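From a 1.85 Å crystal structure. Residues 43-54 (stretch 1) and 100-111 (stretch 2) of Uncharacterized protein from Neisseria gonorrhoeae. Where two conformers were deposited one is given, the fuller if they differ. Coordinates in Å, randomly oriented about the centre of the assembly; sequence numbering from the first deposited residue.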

# COMPACT_ATOMS: atom_id res chain seq x y z
N TYR A 43 4.24 -6.78 20.72
CA TYR A 43 3.06 -6.66 19.89
C TYR A 43 1.95 -5.95 20.65
O TYR A 43 1.75 -6.18 21.84
CB TYR A 43 2.58 -8.04 19.46
CG TYR A 43 1.37 -7.97 18.56
CD1 TYR A 43 1.52 -7.68 17.21
CD2 TYR A 43 0.09 -8.18 19.06
CE1 TYR A 43 0.42 -7.61 16.37
CE2 TYR A 43 -1.02 -8.10 18.23
CZ TYR A 43 -0.85 -7.82 16.90
OH TYR A 43 -1.94 -7.75 16.07
N PHE A 44 1.23 -5.07 19.95
CA PHE A 44 0.10 -4.39 20.57
C PHE A 44 -1.21 -4.73 19.86
O PHE A 44 -2.14 -5.24 20.50
CB PHE A 44 0.33 -2.87 20.61
CG PHE A 44 -0.85 -2.09 21.14
CD1 PHE A 44 -1.19 -2.14 22.49
CD2 PHE A 44 -1.64 -1.32 20.29
CE1 PHE A 44 -2.27 -1.43 22.97
CE2 PHE A 44 -2.73 -0.62 20.77
CZ PHE A 44 -3.04 -0.67 22.11
N GLY A 45 -1.31 -4.50 18.56
CA GLY A 45 -2.58 -4.78 17.92
C GLY A 45 -2.57 -4.35 16.47
O GLY A 45 -1.52 -4.22 15.85
N TYR A 46 -3.77 -4.16 15.94
CA TYR A 46 -3.87 -3.99 14.49
C TYR A 46 -5.07 -3.11 14.15
O TYR A 46 -6.01 -3.00 14.94
CB TYR A 46 -3.99 -5.34 13.77
CG TYR A 46 -5.25 -6.11 14.14
CD1 TYR A 46 -6.47 -5.84 13.50
CD2 TYR A 46 -5.22 -7.11 15.11
CE1 TYR A 46 -7.63 -6.55 13.85
CE2 TYR A 46 -6.37 -7.82 15.46
CZ TYR A 46 -7.57 -7.54 14.82
OH TYR A 46 -8.70 -8.24 15.17
N ILE A 47 -5.01 -2.50 12.98
CA ILE A 47 -6.16 -1.82 12.37
C ILE A 47 -6.46 -2.53 11.07
O ILE A 47 -5.58 -2.64 10.20
CB ILE A 47 -5.89 -0.33 12.13
CG1 ILE A 47 -5.65 0.38 13.45
CG2 ILE A 47 -7.06 0.30 11.36
CD1 ILE A 47 -5.10 1.81 13.27
N LYS A 48 -7.69 -3.00 10.92
CA LYS A 48 -8.10 -3.77 9.75
C LYS A 48 -9.04 -2.92 8.90
O LYS A 48 -10.10 -2.49 9.37
CB LYS A 48 -8.80 -5.06 10.18
CG LYS A 48 -9.29 -5.95 9.01
CD LYS A 48 -10.05 -7.15 9.58
CE LYS A 48 -10.77 -7.96 8.51
NZ LYS A 48 -11.43 -9.18 9.10
N CYS A 49 -8.65 -2.67 7.65
CA CYS A 49 -9.40 -1.82 6.73
C CYS A 49 -10.02 -2.76 5.69
O CYS A 49 -9.31 -3.26 4.83
CB CYS A 49 -8.49 -0.79 6.09
SG CYS A 49 -7.62 0.26 7.35
N SER A 50 -11.32 -3.01 5.79
CA SER A 50 -11.97 -4.01 4.93
C SER A 50 -12.71 -3.35 3.77
O SER A 50 -13.48 -2.40 3.97
CB SER A 50 -12.96 -4.87 5.73
OG SER A 50 -12.28 -5.53 6.77
N ASN A 51 -12.51 -3.90 2.57
CA ASN A 51 -13.07 -3.39 1.32
C ASN A 51 -12.47 -2.02 1.03
O ASN A 51 -13.11 -0.97 1.21
CB ASN A 51 -14.61 -3.37 1.37
CG ASN A 51 -15.17 -4.77 1.42
OD1 ASN A 51 -14.44 -5.74 1.18
ND2 ASN A 51 -16.45 -4.90 1.75
N ILE A 52 -11.22 -2.04 0.57
CA ILE A 52 -10.45 -0.82 0.39
C ILE A 52 -11.05 0.04 -0.70
O ILE A 52 -11.40 -0.44 -1.79
CB ILE A 52 -9.00 -1.19 0.04
CG1 ILE A 52 -8.38 -1.94 1.21
CG2 ILE A 52 -8.19 0.07 -0.30
CD1 ILE A 52 -8.23 -1.13 2.43
N LEU A 53 -11.15 1.34 -0.41
CA LEU A 53 -11.51 2.33 -1.41
C LEU A 53 -10.27 3.01 -1.96
O LEU A 53 -10.04 2.99 -3.17
CB LEU A 53 -12.48 3.37 -0.82
CG LEU A 53 -13.72 2.69 -0.24
CD1 LEU A 53 -14.59 3.69 0.48
CD2 LEU A 53 -14.50 1.99 -1.34
N ASN A 54 -9.43 3.58 -1.09
CA ASN A 54 -8.13 4.00 -1.58
C ASN A 54 -7.09 3.89 -0.48
O ASN A 54 -7.41 3.85 0.72
CB ASN A 54 -8.17 5.42 -2.15
CG ASN A 54 -8.83 6.39 -1.22
OD1 ASN A 54 -8.25 6.77 -0.21
ND2 ASN A 54 -10.05 6.79 -1.55
N LYS A 100 -2.92 7.48 4.22
CA LYS A 100 -4.37 7.65 4.27
C LYS A 100 -5.00 6.38 3.71
O LYS A 100 -4.59 5.92 2.64
CB LYS A 100 -4.86 8.85 3.45
CG LYS A 100 -4.41 10.22 3.94
CD LYS A 100 -5.15 11.31 3.16
CE LYS A 100 -4.71 12.71 3.58
NZ LYS A 100 -5.41 13.77 2.79
N ILE A 101 -5.97 5.82 4.42
CA ILE A 101 -6.68 4.64 3.93
C ILE A 101 -8.16 4.86 4.14
O ILE A 101 -8.58 5.17 5.26
CB ILE A 101 -6.26 3.35 4.66
CG1 ILE A 101 -4.75 3.14 4.53
CG2 ILE A 101 -7.01 2.15 4.02
CD1 ILE A 101 -4.20 1.98 5.35
N SER A 102 -8.94 4.68 3.08
CA SER A 102 -10.39 4.69 3.14
C SER A 102 -10.90 3.29 2.82
O SER A 102 -10.39 2.64 1.90
CB SER A 102 -10.99 5.70 2.15
OG SER A 102 -10.72 7.03 2.56
N ALA A 103 -11.88 2.82 3.58
CA ALA A 103 -12.36 1.45 3.44
C ALA A 103 -13.79 1.39 3.96
O ALA A 103 -14.19 2.21 4.79
CB ALA A 103 -11.47 0.46 4.21
N GLU A 104 -14.56 0.42 3.46
CA GLU A 104 -15.97 0.35 3.85
C GLU A 104 -16.11 0.18 5.36
O GLU A 104 -16.99 0.80 5.97
CB GLU A 104 -16.68 -0.79 3.12
CG GLU A 104 -18.17 -0.91 3.41
CD GLU A 104 -18.87 -1.78 2.39
OE1 GLU A 104 -20.13 -1.76 2.31
OE2 GLU A 104 -18.14 -2.48 1.64
N THR A 105 -15.26 -0.64 5.99
CA THR A 105 -15.27 -0.78 7.44
C THR A 105 -13.84 -0.72 7.94
O THR A 105 -12.92 -1.19 7.27
CB THR A 105 -15.93 -2.09 7.90
OG1 THR A 105 -15.12 -3.20 7.52
CG2 THR A 105 -17.28 -2.27 7.26
N ILE A 106 -13.65 -0.10 9.09
CA ILE A 106 -12.35 -0.08 9.74
C ILE A 106 -12.58 -0.51 11.18
O ILE A 106 -13.42 0.08 11.87
CB ILE A 106 -11.67 1.30 9.67
CG1 ILE A 106 -11.38 1.66 8.21
CG2 ILE A 106 -10.36 1.28 10.49
CD1 ILE A 106 -10.63 2.98 7.99
N ASN A 107 -11.90 -1.57 11.60
CA ASN A 107 -12.00 -2.09 12.96
C ASN A 107 -10.60 -2.25 13.52
O ASN A 107 -9.62 -2.20 12.78
CB ASN A 107 -12.73 -3.44 13.00
CG ASN A 107 -14.17 -3.34 12.57
OD1 ASN A 107 -14.54 -3.87 11.52
ND2 ASN A 107 -14.98 -2.65 13.36
N PHE A 108 -10.51 -2.46 14.83
CA PHE A 108 -9.18 -2.56 15.41
C PHE A 108 -9.25 -3.28 16.75
O PHE A 108 -10.30 -3.34 17.40
CB PHE A 108 -8.55 -1.17 15.56
CG PHE A 108 -9.42 -0.18 16.29
CD1 PHE A 108 -9.36 -0.05 17.67
CD2 PHE A 108 -10.30 0.65 15.59
CE1 PHE A 108 -10.15 0.87 18.34
CE2 PHE A 108 -11.10 1.57 16.26
CZ PHE A 108 -11.02 1.68 17.64
N GLU A 109 -8.11 -3.86 17.14
CA GLU A 109 -7.90 -4.52 18.43
C GLU A 109 -6.52 -4.09 18.92
O GLU A 109 -5.58 -3.96 18.11
CB GLU A 109 -7.97 -6.06 18.35
CG GLU A 109 -9.36 -6.66 18.18
CD GLU A 109 -10.04 -6.91 19.51
OE1 GLU A 109 -10.81 -7.89 19.62
OE2 GLU A 109 -9.79 -6.14 20.46
N PRO A 110 -6.35 -3.85 20.23
CA PRO A 110 -7.41 -3.90 21.24
C PRO A 110 -8.30 -2.66 21.15
O PRO A 110 -7.99 -1.75 20.38
CB PRO A 110 -6.63 -3.95 22.55
CG PRO A 110 -5.39 -3.27 22.28
CD PRO A 110 -5.04 -3.60 20.83
N LEU A 111 -9.40 -2.64 21.91
CA LEU A 111 -10.29 -1.49 21.87
C LEU A 111 -9.77 -0.32 22.69
O LEU A 111 -10.27 0.80 22.52
CB LEU A 111 -11.69 -1.89 22.35
CG LEU A 111 -12.39 -2.91 21.45
CD1 LEU A 111 -13.85 -3.12 21.86
CD2 LEU A 111 -12.28 -2.49 19.99
O HOH W 1 -12.54 -4.06 9.04
O HOH W 2 -8.05 7.72 2.11
O HOH W 3 -5.91 7.29 0.26

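The apolar centre of the contact lies on the sheet face that carries I47, C49 and I52 from one stretch and A103, I106 and F108 from the other. C49 sits among three partners: its CB is 3.7 Å from A103 CB, its SG 3.9 Å from I101 CG2 and 4.1 Å from I106 CG1. The small methyl of A103 also receives I52, whose CD1 lies 4.0 Å from A103 CB and 3.8 Å from I101 CG2. Further along, I47 CG2 packs 3.6 Å from I106 CG2, while I47 CG1 reaches F108 CB at 3.9 Å; beyond its CB, the F108 side chain leads away from the first stretch.

Beneath this packing runs an antiparallel ladder, the axes of strands 43-50 and 105-109 inclined at 166°. The hydrogen-bonded pairs alternate with the apolar ones, so that I47 with F108 and C49 with I106 are non-hydrogen-bonded pairs. K48 and N107 are joined both ways, K48 N to N107 O at 2.8 Å and N107 N to K48 O at 3.0 Å, and S50 and T105 likewise, S50 N to T105 O at 2.8 Å and T105 N to S50 O at 3.2 Å. Y46 N donates to E109 O at 2.8 Å, with E109 N returning to Y46 O at 3.2 Å.

Both stretches turn a corner, at N51 and at E104, and the pairing survives it. E104 N donates to N51 O (3.0 Å), and N51 ND2 to the carboxylate atom E104 OE2 (3.0 Å), a side-chain bond that ties the two corners together. Past this point the register shifts by one in a beta bulge: S102 O accepts from both L53 N (2.8 Å) and N54 N (3.3 Å), and S102 N donates back to N54 O at 2.9 Å.

At the other end, P110, preceded by a cis peptide bond, lies over the F44 ring. Its CD is 3.9 Å from the ring centroid and 17° off the normal, a CH-pi contact. G45 brings its CA within 3.1 Å of E109 O; a CB in the ideal position would clash with that oxygen and with P110 CD.

The polar edge lies on the face bearing K48, S50, T105 and N107. There water 1 bridges the strands, hydrogen-bonded to S50 OG at 2.7 Å and T105 OG1 at 3.1 Å, and lies 2.9 Å from K48 O and 3.2 Å from N107 OD1, both possible acceptors of its protons. Beyond the bulge, water 2 links N54 OD1 (2.5 Å) to S102 OG (2.8 Å).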